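Local coordinates for putative pyrroline carboxylate reductase (Streptococcus pyogenes, PDB 2AHR), which probably catalyses the NAD(P)H-dependent reduction of 1-pyrroline-5-carboxylate to L-proline, the last step of proline biosynthesis, at residues I176-A180 / A193-T198. Residues are numbered along the deposited sequence; the frame is centred on the assembly and turned at random.
Sequences IEALA and ALEIVT
Val197 meets the helix of Ile176 to Ala180 with both of its methyls: CG2 lies between Ile176 and Leu179, and CG1 packs on Leu179. CG2 of Val197 is 3.9 Å from Ile176 CG2, the two side chains lying alongside one another and pointing opposite ways, while Val197 CG1 lies 4.0 Å from Leu179 CB. Ile176 offers its branch methyl because CG2 stands anti to the backbone N; CG1, beside that N, carries CD1 onward, and the side chain also touches Val201 one turn farther along the partner helix. The same CG2 touches Leu194 CD2 at 3.9 Å, with the two side chains set roughly perpendicular. Leu194 CD2 in turn sits 3.8 Å from Ala180 CB, bridging Ile176 and Ala180. At the end nearest the connecting loop the small residues let the backbones close in: the CA atoms of Ala180 and Ala193 are 4.9 Å apart, and Ala193 CB rests 3.6 Å from Ala180 O. The local axes run at 127° to each other, and the pair are consecutive helices of the C-terminal dimerisation region joined by a short loop. At the Ile176 end, Thr198 OG1 donates a hydrogen bond to Leu194 O at 2.6 Å, from the opposite face of the carbonyl plane to Thr198 N, so two donors grip that oxygen. Glu177 forms salt bridges with Lys181 and Lys190, linking the two helices beside the apolar patch, and Pro215 of a second subunit packs on Glu177 and Leu194. With no hydrogen bond between the two segments, their direct association rests on van der Waals packing of aliphatic groups.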
ATOM      1  N   ILE E 176      -9.181 -19.270  13.601  1.00 28.73           N
ATOM      2  CA  ILE E 176      -9.954 -20.470  13.327  1.00 27.71           C
ATOM      3  C   ILE E 176     -11.146 -20.148  12.408  1.00 28.34           C
ATOM      4  O   ILE E 176     -11.439 -20.880  11.454  1.00 28.28           O
ATOM      5  CB  ILE E 176     -10.394 -21.135  14.657  1.00 27.42           C
ATOM      6  CG1 ILE E 176      -9.230 -21.931  15.256  1.00 27.00           C
ATOM      7  CG2 ILE E 176     -11.589 -22.082  14.446  1.00 27.44           C
ATOM      8  CD1 ILE E 176      -9.486 -22.440  16.724  1.00 27.07           C
ATOM      9  N   GLU E 177     -11.837 -19.048  12.695  1.00 28.63           N
ATOM     10  CA  GLU E 177     -12.969 -18.626  11.883  1.00 28.80           C
ATOM     11  C   GLU E 177     -12.502 -18.356  10.444  1.00 29.27           C
ATOM     12  O   GLU E 177     -13.231 -18.669   9.473  1.00 28.88           O
ATOM     13  CB  GLU E 177     -13.581 -17.374  12.480  1.00 28.63           C
ATOM     14  CG  GLU E 177     -14.683 -16.745  11.658  1.00 31.65           C
ATOM     15  CD  GLU E 177     -15.976 -17.524  11.705  1.00 34.72           C
ATOM     16  OE1 GLU E 177     -16.071 -18.498  12.473  1.00 38.37           O
ATOM     17  OE2 GLU E 177     -16.902 -17.171  10.950  1.00 38.04           O
ATOM     18  N   ALA E 178     -11.285 -17.792  10.311  1.00 28.26           N
ATOM     19  CA  ALA E 178     -10.742 -17.455   8.992  1.00 28.18           C
ATOM     20  C   ALA E 178     -10.506 -18.698   8.140  1.00 28.45           C
ATOM     21  O   ALA E 178     -10.857 -18.711   6.977  1.00 28.41           O
ATOM     22  CB  ALA E 178      -9.434 -16.636   9.131  1.00 26.90           C
ATOM     23  N   LEU E 179      -9.879 -19.728   8.723  1.00 28.58           N
ATOM     24  CA  LEU E 179      -9.701 -21.016   8.036  1.00 29.14           C
ATOM     25  C   LEU E 179     -11.047 -21.634   7.630  1.00 28.58           C
ATOM     26  O   LEU E 179     -11.196 -22.157   6.525  1.00 30.05           O
ATOM     27  CB  LEU E 179      -8.956 -22.000   8.951  1.00 28.42           C
ATOM     28  CG  LEU E 179      -7.489 -21.639   9.224  1.00 29.63           C
ATOM     29  CD1 LEU E 179      -6.917 -22.462  10.379  1.00 26.89           C
ATOM     30  CD2 LEU E 179      -6.695 -21.855   7.954  1.00 29.85           C
ATOM     31  N   ALA E 180     -12.001 -21.607   8.543  1.00 28.52           N
ATOM     32  CA  ALA E 180     -13.331 -22.164   8.284  1.00 29.01           C
ATOM     33  C   ALA E 180     -14.093 -21.394   7.215  1.00 29.21           C
ATOM     34  O   ALA E 180     -14.695 -21.999   6.335  1.00 30.21           O
ATOM     35  CB  ALA E 180     -14.127 -22.246   9.568  1.00 28.62           C
ATOM     36  N   ALA E 193     -16.435 -27.418   8.113  1.00 31.75           N
ATOM     37  CA  ALA E 193     -15.119 -26.767   8.013  1.00 31.74           C
ATOM     38  C   ALA E 193     -14.590 -26.472   9.411  1.00 31.73           C
ATOM     39  O   ALA E 193     -13.415 -26.714   9.689  1.00 31.18           O
ATOM     40  CB  ALA E 193     -15.194 -25.484   7.173  1.00 31.47           C
ATOM     41  N   LEU E 194     -15.466 -25.982  10.297  1.00 31.42           N
ATOM     42  CA  LEU E 194     -15.071 -25.694  11.693  1.00 32.36           C
ATOM     43  C   LEU E 194     -14.630 -26.956  12.457  1.00 32.62           C
ATOM     44  O   LEU E 194     -13.666 -26.939  13.231  1.00 31.67           O
ATOM     45  CB  LEU E 194     -16.225 -25.041  12.475  1.00 32.54           C
ATOM     46  CG  LEU E 194     -16.395 -23.527  12.482  1.00 35.08           C
ATOM     47  CD1 LEU E 194     -17.703 -23.157  13.223  1.00 36.62           C
ATOM     48  CD2 LEU E 194     -15.172 -22.830  13.125  1.00 36.00           C
ATOM     49  N   GLU E 195     -15.356 -28.049  12.237  1.00 33.23           N
ATOM     50  CA  GLU E 195     -15.060 -29.299  12.902  1.00 34.03           C
ATOM     51  C   GLU E 195     -13.668 -29.778  12.492  1.00 33.27           C
ATOM     52  O   GLU E 195     -12.841 -30.088  13.337  1.00 33.93           O
ATOM     53  CB  GLU E 195     -16.140 -30.320  12.562  1.00 34.62           C
ATOM     54  CG  GLU E 195     -15.857 -31.710  13.085  1.00 40.09           C
ATOM     55  CD  GLU E 195     -16.857 -32.760  12.581  1.00 45.48           C
ATOM     56  OE1 GLU E 195     -17.640 -32.486  11.648  1.00 47.00           O
ATOM     57  OE2 GLU E 195     -16.844 -33.875  13.125  1.00 49.67           O
ATOM     58  N   ILE E 196     -13.409 -29.803  11.192  1.00 32.51           N
ATOM     59  CA  ILE E 196     -12.122 -30.211  10.680  1.00 31.57           C
ATOM     60  C   ILE E 196     -10.992 -29.324  11.197  1.00 31.78           C
ATOM     61  O   ILE E 196      -9.968 -29.857  11.639  1.00 30.53           O
ATOM     62  CB  ILE E 196     -12.085 -30.180   9.145  1.00 32.13           C
ATOM     63  CG1 ILE E 196     -13.079 -31.205   8.563  1.00 32.02           C
ATOM     64  CG2 ILE E 196     -10.625 -30.375   8.632  1.00 29.71           C
ATOM     65  CD1 ILE E 196     -13.458 -30.950   7.085  1.00 29.99           C
ATOM     66  N   VAL E 197     -11.133 -27.987  11.100  1.00 30.72           N
ATOM     67  CA  VAL E 197      -9.994 -27.160  11.537  1.00 31.30           C
ATOM     68  C   VAL E 197      -9.802 -27.128  13.075  1.00 31.04           C
ATOM     69  O   VAL E 197      -8.658 -27.143  13.559  1.00 30.42           O
ATOM     70  CB  VAL E 197      -9.830 -25.724  10.842  1.00 31.37           C
ATOM     71  CG1 VAL E 197     -10.560 -25.597   9.526  1.00 31.03           C
ATOM     72  CG2 VAL E 197     -10.118 -24.592  11.787  1.00 30.92           C
ATOM     73  N   THR E 198     -10.900 -27.106  13.836  1.00 31.05           N
ATOM     74  CA  THR E 198     -10.788 -27.136  15.307  1.00 30.86           C
ATOM     75  C   THR E 198     -10.033 -28.406  15.766  1.00 31.45           C
ATOM     76  O   THR E 198      -9.159 -28.337  16.642  1.00 30.82           O
ATOM     77  CB  THR E 198     -12.179 -27.086  16.002  1.00 31.58           C
ATOM     78  OG1 THR E 198     -12.912 -25.925  15.550  1.00 31.07           O
ATOM     79  CG2 THR E 198     -12.009 -27.023  17.520  1.00 31.32           C
TER